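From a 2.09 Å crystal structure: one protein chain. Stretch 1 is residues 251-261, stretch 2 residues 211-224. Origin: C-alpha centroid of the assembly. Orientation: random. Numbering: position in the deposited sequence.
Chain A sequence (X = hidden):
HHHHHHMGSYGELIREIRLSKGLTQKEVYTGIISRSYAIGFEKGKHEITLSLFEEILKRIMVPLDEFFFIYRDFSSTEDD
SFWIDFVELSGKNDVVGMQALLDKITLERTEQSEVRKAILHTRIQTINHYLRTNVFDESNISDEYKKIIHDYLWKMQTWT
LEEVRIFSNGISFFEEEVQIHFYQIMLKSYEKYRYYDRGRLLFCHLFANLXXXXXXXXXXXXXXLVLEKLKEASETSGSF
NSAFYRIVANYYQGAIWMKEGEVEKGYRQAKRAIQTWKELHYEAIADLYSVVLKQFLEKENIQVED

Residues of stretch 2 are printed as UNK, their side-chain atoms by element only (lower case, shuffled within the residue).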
# COMPACT_ATOMS: atom_id res chain seq x y z
N TYR A 251 10.17 6.11 -19.08
CA TYR A 251 9.50 6.50 -20.31
C TYR A 251 9.57 8.04 -20.54
O TYR A 251 10.01 8.51 -21.58
CB TYR A 251 8.04 6.04 -20.34
CG TYR A 251 7.40 6.54 -21.61
CD1 TYR A 251 6.80 7.78 -21.66
CD2 TYR A 251 7.47 5.79 -22.79
CE1 TYR A 251 6.27 8.29 -22.85
CE2 TYR A 251 6.96 6.26 -23.97
CZ TYR A 251 6.36 7.52 -24.01
OH TYR A 251 5.86 7.96 -25.22
N TYR A 252 9.11 8.81 -19.57
CA TYR A 252 9.11 10.27 -19.74
C TYR A 252 10.51 10.92 -19.84
O TYR A 252 10.67 11.92 -20.55
CB TYR A 252 8.23 10.95 -18.67
CG TYR A 252 6.75 10.69 -18.90
CD1 TYR A 252 6.12 11.13 -20.06
CD2 TYR A 252 5.99 10.01 -17.97
CE1 TYR A 252 4.77 10.89 -20.29
CE2 TYR A 252 4.63 9.75 -18.19
CZ TYR A 252 4.04 10.17 -19.35
OH TYR A 252 2.71 9.92 -19.57
N GLN A 253 11.52 10.34 -19.21
CA GLN A 253 12.89 10.84 -19.30
C GLN A 253 13.34 10.64 -20.76
O GLN A 253 14.00 11.51 -21.37
CB GLN A 253 13.82 10.11 -18.32
CG GLN A 253 15.28 10.54 -18.37
CD GLN A 253 15.47 12.04 -18.13
OE1 GLN A 253 15.66 12.44 -17.00
NE2 GLN A 253 15.34 12.87 -19.17
N GLY A 254 12.89 9.52 -21.34
CA GLY A 254 13.16 9.24 -22.73
C GLY A 254 12.58 10.30 -23.64
O GLY A 254 13.26 10.83 -24.50
N ALA A 255 11.32 10.62 -23.42
CA ALA A 255 10.63 11.60 -24.25
C ALA A 255 11.30 12.98 -24.14
O ALA A 255 11.50 13.66 -25.14
CB ALA A 255 9.17 11.70 -23.80
N ILE A 256 11.63 13.38 -22.92
CA ILE A 256 12.29 14.64 -22.70
C ILE A 256 13.67 14.70 -23.34
O ILE A 256 14.06 15.73 -23.92
CB ILE A 256 12.36 14.98 -21.22
CG1 ILE A 256 10.92 15.21 -20.70
CG2 ILE A 256 13.23 16.21 -21.01
CD1 ILE A 256 10.82 15.54 -19.23
N TRP A 257 14.40 13.61 -23.27
CA TRP A 257 15.66 13.55 -24.01
C TRP A 257 15.45 13.78 -25.49
O TRP A 257 16.24 14.52 -26.12
CB TRP A 257 16.38 12.23 -23.78
CG TRP A 257 17.12 12.19 -22.47
CD1 TRP A 257 17.58 13.25 -21.76
CD2 TRP A 257 17.49 11.02 -21.73
NE1 TRP A 257 18.20 12.81 -20.62
CE2 TRP A 257 18.18 11.45 -20.59
CE3 TRP A 257 17.32 9.65 -21.95
CZ2 TRP A 257 18.68 10.56 -19.64
CZ3 TRP A 257 17.84 8.76 -21.01
CH2 TRP A 257 18.52 9.22 -19.87
N MSE A 258 14.41 13.20 -26.07
CA MSE A 258 14.16 13.41 -27.50
C MSE A 258 13.93 14.87 -27.79
O MSE A 258 14.43 15.40 -28.75
CB MSE A 258 12.98 12.58 -27.99
CG MSE A 258 13.33 11.10 -27.89
SE MSE A 258 12.08 9.94 -28.84
CE MSE A 258 10.91 9.56 -27.33
N LYS A 259 13.18 15.52 -26.95
CA LYS A 259 12.93 16.93 -27.07
C LYS A 259 14.16 17.77 -26.79
O LYS A 259 14.23 18.88 -27.25
CB LYS A 259 11.88 17.36 -26.06
CG LYS A 259 10.48 16.90 -26.38
CD LYS A 259 9.92 17.67 -27.56
CE LYS A 259 9.55 19.09 -27.17
NZ LYS A 259 9.97 20.00 -28.27
N GLU A 260 15.11 17.27 -26.01
CA GLU A 260 16.31 18.05 -25.75
C GLU A 260 17.38 17.73 -26.79
O GLU A 260 18.55 17.89 -26.50
CB GLU A 260 16.83 17.77 -24.35
CG GLU A 260 15.96 18.37 -23.26
CD GLU A 260 16.31 17.88 -21.86
OE1 GLU A 260 16.95 16.81 -21.72
OE2 GLU A 260 15.92 18.57 -20.90
N GLY A 261 16.98 17.24 -27.96
CA GLY A 261 17.93 16.78 -28.98
C GLY A 261 18.73 15.51 -28.73
O GLY A 261 19.60 15.17 -29.52
N UNK A 211 3.52 15.53 -15.99
CA UNK A 211 4.70 15.49 -16.84
C UNK A 211 4.23 15.27 -18.27
O UNK A 211 4.71 15.92 -19.20
o UNK A 211 6.07 14.58 -15.05
c UNK A 211 5.66 14.39 -16.41
c UNK A 211 6.87 14.37 -17.25
N UNK A 212 3.32 14.33 -18.44
CA UNK A 212 2.77 13.99 -19.75
C UNK A 212 2.15 15.24 -20.37
O UNK A 212 2.40 15.57 -21.54
c UNK A 212 1.71 12.89 -19.61
o UNK A 212 1.52 11.37 -21.46
c UNK A 212 1.14 12.44 -20.95
o UNK A 212 0.29 13.16 -21.50
N UNK A 213 1.35 15.94 -19.59
CA UNK A 213 0.64 17.13 -20.13
C UNK A 213 1.59 18.26 -20.45
O UNK A 213 1.39 19.00 -21.42
o UNK A 213 -2.99 16.65 -20.55
c UNK A 213 -0.47 17.59 -19.19
c UNK A 213 -2.28 17.61 -20.93
o UNK A 213 -2.09 17.89 -22.14
c UNK A 213 -1.54 18.43 -19.89
N UNK A 214 2.65 18.40 -19.66
CA UNK A 214 3.61 19.46 -19.90
C UNK A 214 4.42 19.17 -21.13
O UNK A 214 4.76 20.09 -21.90
c UNK A 214 3.80 20.25 -17.56
c UNK A 214 4.61 20.04 -16.29
c UNK A 214 3.45 21.72 -17.82
c UNK A 214 4.54 19.64 -18.72
N UNK A 215 4.76 17.90 -21.32
CA UNK A 215 5.52 17.55 -22.52
C UNK A 215 4.70 17.93 -23.75
O UNK A 215 5.14 18.73 -24.57
c UNK A 215 6.46 15.67 -23.92
c UNK A 215 5.93 16.07 -22.54
c UNK A 215 7.02 15.82 -21.49
c UNK A 215 7.28 14.35 -21.24
N UNK A 216 3.48 17.41 -23.83
CA UNK A 216 2.54 17.71 -24.91
C UNK A 216 2.40 19.18 -25.18
O UNK A 216 2.28 19.57 -26.33
c UNK A 216 0.05 17.79 -25.43
c UNK A 216 1.15 17.10 -24.62
c UNK A 216 0.07 14.80 -24.33
c UNK A 216 1.18 15.60 -24.95
N UNK A 217 2.41 20.00 -24.14
CA UNK A 217 2.39 21.45 -24.32
C UNK A 217 3.77 22.07 -24.50
O UNK A 217 3.88 23.28 -24.46
c UNK A 217 -0.08 22.41 -21.57
o UNK A 217 0.49 23.41 -21.13
c UNK A 217 1.81 22.11 -23.10
c UNK A 217 0.39 21.75 -22.85
n UNK A 217 -1.08 21.84 -20.96
N UNK A 218 4.82 21.26 -24.61
CA UNK A 218 6.13 21.80 -24.87
C UNK A 218 6.63 22.77 -23.81
O UNK A 218 7.36 23.72 -24.14
n UNK A 218 7.77 23.73 -27.43
c UNK A 218 7.48 22.60 -26.82
c UNK A 218 6.11 22.50 -26.23
o UNK A 218 8.26 21.68 -26.72
N UNK A 219 6.26 22.54 -22.56
CA UNK A 219 6.81 23.31 -21.45
C UNK A 219 7.85 22.44 -20.81
O UNK A 219 7.57 21.77 -19.80
c UNK A 219 4.60 24.49 -21.07
c UNK A 219 2.98 26.32 -20.53
n UNK A 219 1.62 25.77 -20.76
c UNK A 219 5.71 23.62 -20.47
c UNK A 219 3.85 25.20 -19.97
N UNK A 220 9.02 22.42 -21.42
CA UNK A 220 10.05 21.42 -21.11
C UNK A 220 10.81 21.67 -19.79
O UNK A 220 11.13 20.70 -19.05
c UNK A 220 9.33 19.54 -23.32
c UNK A 220 10.99 21.25 -22.32
c UNK A 220 10.18 20.79 -23.54
c UNK A 220 12.08 20.21 -22.05
N UNK A 221 11.04 22.93 -19.46
CA UNK A 221 11.57 23.28 -18.13
C UNK A 221 10.69 22.71 -17.03
O UNK A 221 11.17 22.10 -16.11
o UNK A 221 13.48 24.76 -19.47
c UNK A 221 12.63 25.44 -18.88
n UNK A 221 12.51 26.76 -19.06
c UNK A 221 11.66 24.79 -17.93
N UNK A 222 9.40 22.96 -17.13
CA UNK A 222 8.46 22.49 -16.14
C UNK A 222 8.35 20.96 -16.15
O UNK A 222 8.23 20.35 -15.10
c UNK A 222 6.99 24.61 -16.04
c UNK A 222 7.89 26.65 -15.10
c UNK A 222 5.66 26.63 -15.99
c UNK A 222 7.10 23.13 -16.39
c UNK A 222 8.03 25.31 -15.41
c UNK A 222 5.81 25.30 -16.31
c UNK A 222 6.70 27.31 -15.38
o UNK A 222 6.54 28.66 -15.07
N UNK A 223 8.37 20.37 -17.34
CA UNK A 223 8.28 18.93 -17.47
C UNK A 223 9.45 18.30 -16.74
O UNK A 223 9.27 17.34 -16.03
c UNK A 223 8.28 18.50 -18.92
N UNK A 224 10.63 18.87 -16.90
CA UNK A 224 11.80 18.41 -16.17
C UNK A 224 11.61 18.54 -14.69
O UNK A 224 11.97 17.64 -13.94
o UNK A 224 14.07 17.35 -17.77
c UNK A 224 13.73 18.51 -17.82
c UNK A 224 13.07 19.16 -16.61
n UNK A 224 13.85 19.24 -18.92
O HOH W 1 16.14 15.79 -19.18

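Position 211 has a first carbon carrying one oxygen and one carbon; that outer carbon lies 3.9 Å from Tyr 252 CB. This is Thr 211, whose hydroxyl is hydrogen-bonded elsewhere in the structure, so both arms are used. Position 212 has two carbons, the second bearing two oxygens, one of them 2.7 Å from Tyr 252 OH: Asp 212. A carboxylate suits a place beside a phenol, and Tyr 252 OH donates a hydrogen bond to Asp 212 OD2.

Position 213, three carbons ending in two oxygens, touches nothing on stretch 1: Glu 213, exposed, as befits a charge. Position 214, four carbons forked at the second, is out of reach; it is Leu 214, a type this contact does not require. Position 215 has four carbons forked at the first, and the end of its two-carbon arm reaches Tyr 252 CD1 (3.6 Å), Ile 256 CG1 (3.8 Å) and Ala 255 CB (4.1 Å). It is Ile 215, a branched hydrocarbon suited to this buried apolar setting. Position 216 has the same pattern without contact: Ile 216, exposed and likewise not required here.

Position 217, three carbons ending in one oxygen and one nitrogen, touches nothing: Gln 217, whose amide oxygen can accept a hydrogen bond. Position 218, one carbon shorter, places its oxygen 2.9 Å from Lys 259 NZ. It is Asn 218, which tolerates a phi of 60° better than most residues and accepts a weak hydrogen bond from that amine. Position 219, four carbons in a row ending in nitrogen, has no contact: Lys 219, at the N-cap, its NZ donating to Gln 217 OE1 at 2.6 Å.

Position 220, four carbons forked at the first, sets its short arm 4.3 Å from Ile 256 CG2 and its long arm's end 3.9 Å from Lys 259 CE: Ile 220, packing against the lysine's aliphatic part. Position 221, two carbons with an oxygen and a nitrogen, makes no contact: Asn 221, polar and exposed to solvent. Position 222, one carbon, then a ring of six carbons bearing one oxygen, is out of reach: Tyr 222, not required here. Position 223, one carbon 3.9 Å from Ile 256 CD1, is Ala 223, small beside that isoleucine. Position 224, another two-carbon amide, has its nitrogen 2.9 Å from Glu 260 OE2: Asn 224, which donates there while OD1 accepts from a water that also bridges Gln 253 and Glu 260.

The contact centres on Ile 256, a knob seated among Ile 215, Ile 220, Ala 223 and Asn 224, contributed by two helices joined by a turn. Polar pairs at Tyr 252, Lys 259 and Glu 260 supplement this apolar packing.

Stretch 2 (211-224) TDELIIQNKINYAN
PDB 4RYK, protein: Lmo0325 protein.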